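Local coordinates for protein tryptophan synthase alpha-subunit (Pyrococcus furiosus, PDB 1GEQ) that cleaves indoleglycerol phosphate to indole and glyceraldehyde 3-phosphate, as the alpha subunit of tryptophan synthase in the last step of tryptophan biosynthesis, at residues D17-S20 and T21-L25; N61-L65 and R66-W70; W70-K73 and E74-H78. One frame throughout, in Å; residues are numbered along the deposited sequence.

Contact 1. Residues D17-S20 and T21-L25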
# COMPACT_ATOMS: atom_id res chain seq x y z
N ASP A 17 9.31 13.17 -7.86
CA ASP A 17 8.53 13.61 -9.01
C ASP A 17 7.89 12.40 -9.70
O ASP A 17 8.31 11.27 -9.48
CB ASP A 17 9.42 14.41 -9.99
CG ASP A 17 10.72 13.71 -10.33
OD1 ASP A 17 10.69 12.69 -11.06
OD2 ASP A 17 11.78 14.17 -9.87
N LYS A 18 6.87 12.64 -10.52
CA LYS A 18 6.16 11.55 -11.18
C LYS A 18 7.02 10.64 -12.05
O LYS A 18 6.76 9.44 -12.15
CB LYS A 18 4.98 12.08 -12.00
CG LYS A 18 5.36 12.86 -13.25
CD LYS A 18 4.13 13.22 -14.06
CE LYS A 18 4.52 13.80 -15.41
NZ LYS A 18 3.34 14.16 -16.23
N GLN A 19 8.05 11.21 -12.68
CA GLN A 19 8.92 10.42 -13.53
C GLN A 19 9.81 9.49 -12.70
O GLN A 19 10.05 8.34 -13.08
CB GLN A 19 9.80 11.33 -14.39
CG GLN A 19 10.62 10.56 -15.42
CD GLN A 19 9.73 9.86 -16.44
OE1 GLN A 19 9.92 8.67 -16.73
NE2 GLN A 19 8.77 10.59 -17.00
N SER A 20 10.31 9.98 -11.58
CA SER A 20 11.15 9.16 -10.73
C SER A 20 10.34 8.00 -10.16
O SER A 20 10.82 6.88 -10.09
CB SER A 20 11.75 10.00 -9.60
OG SER A 20 12.66 10.97 -10.13
N THR A 21 9.09 8.28 -9.77
CA THR A 21 8.22 7.25 -9.22
C THR A 21 8.13 6.10 -10.21
O THR A 21 8.33 4.94 -9.84
CB THR A 21 6.80 7.79 -8.95
OG1 THR A 21 6.86 8.88 -8.02
CG2 THR A 21 5.91 6.69 -8.36
N LEU A 22 7.82 6.42 -11.46
CA LEU A 22 7.73 5.40 -12.51
C LEU A 22 9.04 4.63 -12.60
O LEU A 22 9.04 3.39 -12.65
CB LEU A 22 7.41 6.06 -13.86
CG LEU A 22 7.29 5.14 -15.08
CD1 LEU A 22 6.30 4.02 -14.81
CD2 LEU A 22 6.86 5.96 -16.30
N ASN A 23 10.16 5.35 -12.62
CA ASN A 23 11.47 4.71 -12.69
C ASN A 23 11.68 3.76 -11.51
O ASN A 23 12.25 2.67 -11.68
CB ASN A 23 12.58 5.76 -12.68
CG ASN A 23 12.70 6.51 -13.99
OD1 ASN A 23 12.05 6.15 -14.98
ND2 ASN A 23 13.54 7.53 -14.02
N PHE A 24 11.24 4.16 -10.33
CA PHE A 24 11.39 3.31 -9.15
C PHE A 24 10.56 2.04 -9.32
O PHE A 24 11.05 0.94 -9.04
CB PHE A 24 10.96 4.04 -7.87
CG PHE A 24 11.75 5.29 -7.57
CD1 PHE A 24 13.08 5.41 -7.98
CD2 PHE A 24 11.18 6.32 -6.82
CE1 PHE A 24 13.83 6.55 -7.64
CE2 PHE A 24 11.93 7.45 -6.48
CZ PHE A 24 13.25 7.57 -6.89
N LEU A 25 9.32 2.18 -9.76
CA LEU A 25 8.43 1.04 -9.94
C LEU A 25 9.00 0.01 -10.92
O LEU A 25 9.00 -1.20 -10.65
CB LEU A 25 7.06 1.50 -10.43
CG LEU A 25 6.21 2.33 -9.45
CD1 LEU A 25 4.90 2.71 -10.12
CD2 LEU A 25 5.96 1.53 -8.19
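F24 lies back over the S20 carbonyl one helical turn earlier, and D17 caps the start of the same helix. CB of F24 is 3.6 Å from S20 O. CG of F24 is next and closest in the ring to S20 O, at 3.1 Å. CD1 and CD2 stay near it, so S20 O stands over one ring face, displaced toward the rim. At the far end of the ring CZ of F24 meets a carbon instead, S20 CB, at 3.9 Å. The first torsion explains this path. CG is anti to the carbonyl carbon (chi1 -61°), which folds the ring back along the preceding turn. S20 O also takes the backbone N-H of F24, nearly along its own C=O direction, at 2.8 Å. One carbonyl oxygen thus meets both the amide and the ring of the same residue.

The helix N-terminus is held by D17, the N-cap. Its OD1 accepts two bonds from S20. The backbone N of S20 is 2.8 Å from D17 OD1 and gives the capping bond. The hydroxyl OG of S20 also donates to D17 OD1, on the syn side and from the same face of the carboxylate. The other oxygen of D17, OD2, forms a salt bridge with R232. D17 O accepts from T21 N at 3.1 Å, the first in a run of i to i+4 bonds that reaches F24. T21 OG1 accepts from G14 N in the preceding loop.

These are the first two turns of helix 18-28 in the first beta-alpha-beta unit of the TIM barrel. The D17 carboxylate meets the positive end of the helix dipole, an S20 hydroxyl and an arginine together, which would probably stabilise its negative charge.

Contact 2. Residues N61-L65 and R66-W70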
# COMPACT_ATOMS: atom_id res chain seq x y z
N ASN A 61 6.74 19.48 -4.30
CA ASN A 61 7.25 19.44 -5.66
C ASN A 61 6.14 19.62 -6.68
O ASN A 61 6.36 19.53 -7.88
CB ASN A 61 8.01 18.13 -5.89
CG ASN A 61 9.30 18.04 -5.08
OD1 ASN A 61 9.99 17.02 -5.10
ND2 ASN A 61 9.62 19.11 -4.37
N GLY A 62 4.93 19.88 -6.19
CA GLY A 62 3.80 20.11 -7.08
C GLY A 62 3.11 18.91 -7.70
O GLY A 62 2.85 18.89 -8.91
N PHE A 63 2.78 17.91 -6.89
CA PHE A 63 2.10 16.73 -7.42
C PHE A 63 0.63 17.01 -7.67
O PHE A 63 -0.01 17.77 -6.94
CB PHE A 63 2.26 15.56 -6.45
CG PHE A 63 1.43 14.36 -6.82
CD1 PHE A 63 0.17 14.17 -6.26
CD2 PHE A 63 1.89 13.45 -7.76
CE1 PHE A 63 -0.61 13.08 -6.63
CE2 PHE A 63 1.12 12.36 -8.14
CZ PHE A 63 -0.13 12.18 -7.58
N LYS A 64 0.09 16.39 -8.71
CA LYS A 64 -1.31 16.54 -9.08
C LYS A 64 -1.98 15.18 -9.05
O LYS A 64 -1.41 14.20 -9.53
CB LYS A 64 -1.41 17.17 -10.47
CG LYS A 64 -1.91 18.61 -10.46
CD LYS A 64 -1.23 19.42 -9.37
CE LYS A 64 -1.90 20.78 -9.20
NZ LYS A 64 -1.61 21.38 -7.87
N LEU A 65 -3.18 15.13 -8.50
CA LEU A 65 -3.94 13.88 -8.38
C LEU A 65 -3.88 12.99 -9.61
O LEU A 65 -3.55 11.81 -9.51
CB LEU A 65 -5.40 14.16 -8.06
CG LEU A 65 -6.27 12.91 -7.90
CD1 LEU A 65 -5.91 12.20 -6.60
CD2 LEU A 65 -7.74 13.28 -7.91
N ARG A 66 -4.24 13.55 -10.76
CA ARG A 66 -4.26 12.80 -12.01
C ARG A 66 -2.91 12.22 -12.42
O ARG A 66 -2.85 11.24 -13.17
CB ARG A 66 -4.82 13.68 -13.13
CG ARG A 66 -6.21 14.23 -12.83
CD ARG A 66 -7.26 13.76 -13.84
NE ARG A 66 -8.40 13.12 -13.20
CZ ARG A 66 -9.18 13.70 -12.29
NH1 ARG A 66 -8.95 14.95 -11.90
NH2 ARG A 66 -10.19 13.02 -11.75
N GLU A 67 -1.82 12.79 -11.92
CA GLU A 67 -0.50 12.28 -12.26
C GLU A 67 -0.34 10.86 -11.74
O GLU A 67 0.47 10.09 -12.26
CB GLU A 67 0.59 13.19 -11.69
CG GLU A 67 0.78 14.46 -12.51
CD GLU A 67 1.72 15.45 -11.86
OE1 GLU A 67 1.91 16.54 -12.43
OE2 GLU A 67 2.27 15.14 -10.78
N ALA A 68 -1.11 10.51 -10.72
CA ALA A 68 -1.05 9.17 -10.16
C ALA A 68 -1.52 8.20 -11.23
O ALA A 68 -0.93 7.15 -11.44
CB ALA A 68 -1.96 9.08 -8.93
N PHE A 69 -2.59 8.58 -11.93
CA PHE A 69 -3.13 7.74 -12.99
C PHE A 69 -2.16 7.63 -14.16
O PHE A 69 -2.15 6.63 -14.87
CB PHE A 69 -4.48 8.28 -13.46
CG PHE A 69 -5.54 8.30 -12.39
CD1 PHE A 69 -5.79 7.17 -11.61
CD2 PHE A 69 -6.30 9.45 -12.17
CE1 PHE A 69 -6.79 7.19 -10.63
CE2 PHE A 69 -7.30 9.47 -11.19
CZ PHE A 69 -7.54 8.34 -10.42
N TRP A 70 -1.34 8.66 -14.35
CA TRP A 70 -0.36 8.67 -15.43
C TRP A 70 0.71 7.63 -15.13
O TRP A 70 1.12 6.87 -16.01
CB TRP A 70 0.29 10.05 -15.54
CG TRP A 70 1.43 10.12 -16.53
CD1 TRP A 70 1.34 10.40 -17.86
CD2 TRP A 70 2.81 9.87 -16.27
NE1 TRP A 70 2.58 10.34 -18.45
CE2 TRP A 70 3.51 10.01 -17.48
CE3 TRP A 70 3.54 9.53 -15.11
CZ2 TRP A 70 4.89 9.83 -17.59
CZ3 TRP A 70 4.91 9.34 -15.21
CH2 TRP A 70 5.58 9.49 -16.44
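E67 folds back from the first turn of helix 65-76 to the backbone of K64, while F63 packs alongside. OE2 of E67 accepts from K64 N at 3.3 Å, a weak bond but a fairly straight one. In return E67 N donates to K64 O at 2.8 Å. K64 thus gives its N-H to the E67 carboxylate and takes the E67 N-H on its carbonyl: one side-chain bond and one backbone bond. The E67 side chain runs extended beyond CG, which carries its carboxylate back along the incoming chain. CD of E67 lies 3.8 Å from K64 CB.

L65 O is served by A68 N at 3.0 Å. Both this donor and E67 N approach from above the plane of the carbonyl they use, 46° out of it in each case. Both bonds span three residues, a spacing like that of a 3-10 turn. R66 O is reached by W70 N at 3.2 Å, the wider alpha-helical spacing. The guanidinium of R66 has its main partner elsewhere, in a salt bridge to E103, and L65 CD2 lies over one of its faces.

The apolar part is carried by F63. Its CG is anti to the backbone N (chi1 172°), which directs the ring to the helix. CZ of F63 touches A68 CB at 3.8 Å, and that methyl lies in the ring plane, at the edge. The F63 ring and the E67 carboxylate are turned 81° apart, almost perpendicular.

G62, with positive phi, closes helix 49-60 in a Schellman motif before the chain turns into helix 65-76. Around this junction, F63 packs on A13 and P40, F69 meets F100 of helix 97-107 edge-to-face, and E67 touches K18 of helix 18-28.

Contact 3. Residues W70-K73 and E74-H78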
# COMPACT_ATOMS: atom_id res chain seq x y z
N TRP A 70 -1.34 8.66 -14.35
CA TRP A 70 -0.36 8.67 -15.43
C TRP A 70 0.71 7.63 -15.13
O TRP A 70 1.12 6.87 -16.01
CB TRP A 70 0.29 10.05 -15.54
CG TRP A 70 1.43 10.12 -16.53
CD1 TRP A 70 1.34 10.40 -17.86
CD2 TRP A 70 2.81 9.87 -16.27
NE1 TRP A 70 2.58 10.34 -18.45
CE2 TRP A 70 3.51 10.01 -17.48
CE3 TRP A 70 3.54 9.53 -15.11
CZ2 TRP A 70 4.89 9.83 -17.59
CZ3 TRP A 70 4.91 9.34 -15.21
CH2 TRP A 70 5.58 9.49 -16.44
N ILE A 71 1.17 7.62 -13.89
CA ILE A 71 2.19 6.68 -13.44
C ILE A 71 1.76 5.24 -13.69
O ILE A 71 2.51 4.46 -14.28
CB ILE A 71 2.49 6.87 -11.93
CG1 ILE A 71 3.19 8.22 -11.72
CG2 ILE A 71 3.35 5.73 -11.41
CD1 ILE A 71 3.43 8.57 -10.25
N VAL A 72 0.56 4.90 -13.25
CA VAL A 72 0.02 3.56 -13.43
C VAL A 72 -0.15 3.21 -14.90
O VAL A 72 0.19 2.11 -15.34
CB VAL A 72 -1.34 3.40 -12.72
CG1 VAL A 72 -1.95 2.04 -13.05
CG2 VAL A 72 -1.16 3.54 -11.21
N LYS A 73 -0.68 4.16 -15.67
CA LYS A 73 -0.89 3.93 -17.09
C LYS A 73 0.44 3.57 -17.75
O LYS A 73 0.54 2.58 -18.47
CB LYS A 73 -1.48 5.17 -17.75
CG LYS A 73 -2.11 4.92 -19.09
CD LYS A 73 -2.26 6.20 -19.88
CE LYS A 73 -0.91 6.76 -20.30
NZ LYS A 73 -0.66 8.12 -19.76
N GLU A 74 1.46 4.39 -17.51
CA GLU A 74 2.78 4.16 -18.08
C GLU A 74 3.38 2.84 -17.61
O GLU A 74 4.02 2.13 -18.38
CB GLU A 74 3.72 5.30 -17.73
CG GLU A 74 3.51 6.52 -18.59
CD GLU A 74 3.84 6.24 -20.04
OE1 GLU A 74 3.08 6.69 -20.92
OE2 GLU A 74 4.87 5.57 -20.29
N PHE A 75 3.18 2.53 -16.34
CA PHE A 75 3.69 1.30 -15.78
C PHE A 75 3.02 0.10 -16.45
O PHE A 75 3.67 -0.91 -16.72
CB PHE A 75 3.42 1.26 -14.27
CG PHE A 75 3.92 0.02 -13.60
CD1 PHE A 75 5.28 -0.18 -13.39
CD2 PHE A 75 3.03 -0.94 -13.15
CE1 PHE A 75 5.75 -1.33 -12.76
CE2 PHE A 75 3.48 -2.10 -12.52
CZ PHE A 75 4.84 -2.29 -12.32
N ARG A 76 1.72 0.23 -16.71
CA ARG A 76 0.95 -0.83 -17.33
C ARG A 76 1.47 -1.21 -18.71
O ARG A 76 1.21 -2.30 -19.21
CB ARG A 76 -0.53 -0.43 -17.41
CG ARG A 76 -1.28 -0.68 -16.11
CD ARG A 76 -1.38 -2.17 -15.85
NE ARG A 76 -1.91 -2.48 -14.53
CZ ARG A 76 -1.23 -3.14 -13.60
NH1 ARG A 76 0.01 -3.55 -13.84
NH2 ARG A 76 -1.78 -3.39 -12.42
N ARG A 77 2.21 -0.29 -19.34
CA ARG A 77 2.78 -0.56 -20.65
C ARG A 77 3.92 -1.57 -20.56
O ARG A 77 4.28 -2.19 -21.55
CB ARG A 77 3.33 0.73 -21.27
CG ARG A 77 2.38 1.47 -22.18
CD ARG A 77 3.06 2.71 -22.73
NE ARG A 77 2.26 3.90 -22.50
CZ ARG A 77 1.11 4.16 -23.11
NH1 ARG A 77 0.63 3.31 -24.01
NH2 ARG A 77 0.44 5.27 -22.81
N HIS A 78 4.48 -1.74 -19.36
CA HIS A 78 5.58 -2.67 -19.22
C HIS A 78 5.36 -3.81 -18.23
O HIS A 78 6.17 -4.72 -18.15
CB HIS A 78 6.86 -1.92 -18.82
CG HIS A 78 7.07 -0.63 -19.56
ND1 HIS A 78 6.50 0.56 -19.15
CD2 HIS A 78 7.77 -0.34 -20.68
CE1 HIS A 78 6.84 1.52 -19.98
NE2 HIS A 78 7.62 1.00 -20.92
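W70 and E74 make the main side-chain contact, a CH-pi interaction. CG of E74 lies over one face of the indole, 3.9 Å from the centroid of the six-membered ring. The E74 chain bends at chi2 (-65°), which brings the carboxylate round from CG; its plane lies 28° from that of the ring.

The backbone bonds are those of a regular alpha helix. E74 N donates to W70 O at 2.9 Å and nearly straight (171°). F75 N and R76 N follow, to I71 O and V72 O. The bond from R77 N to K73 O is weak, at 3.4 Å.

This is the C-terminal half of helix 65-76, an outer helix of the TIM barrel. I71 and V72 pack on L37, and F75 on I35, both of barrel strand 35-38.

The charged contacts gather around K73, E74 and R77. R77 NE forms a weak salt bridge with E74 OE1 at 3.3 Å. K73 runs beside both residues, and its CE is 3.2 Å from R77 NH2. K73 NZ stays 4.2 Å from E74 OE1, beyond a salt bridge. The like charges of K73 NZ and R77 NH2 lie 4.3 Å apart, probably offset by the E74 carboxylate. An alanine in place of this lysine removes the aliphatic chain beside R77, and E74 would probably lose a nearby positive charge. R76 is anchored elsewhere, by a salt bridge to D110.

Overall arrangement
The three contacts lie on the same side of the barrel, their centres 10 to 13 Å apart. Contact 1 comes first along the chain, on helix 18-28. Contact 2 follows at the loop into helix 65-76, and contact 3 continues along that helix, sharing W70 with contact 2. The two helices pack against each other on the outside of the barrel. W70 touches Q19, L22 and the K18 carbonyl, and makes a cation-pi contact with K18. Further along, L22 packs on E74 and L25 on I71. Neighbouring outer helices of the eight-stranded TIM barrel are thus joined beside strands 6-12 and 35-38, and strand 35-38 carries the catalytic E36.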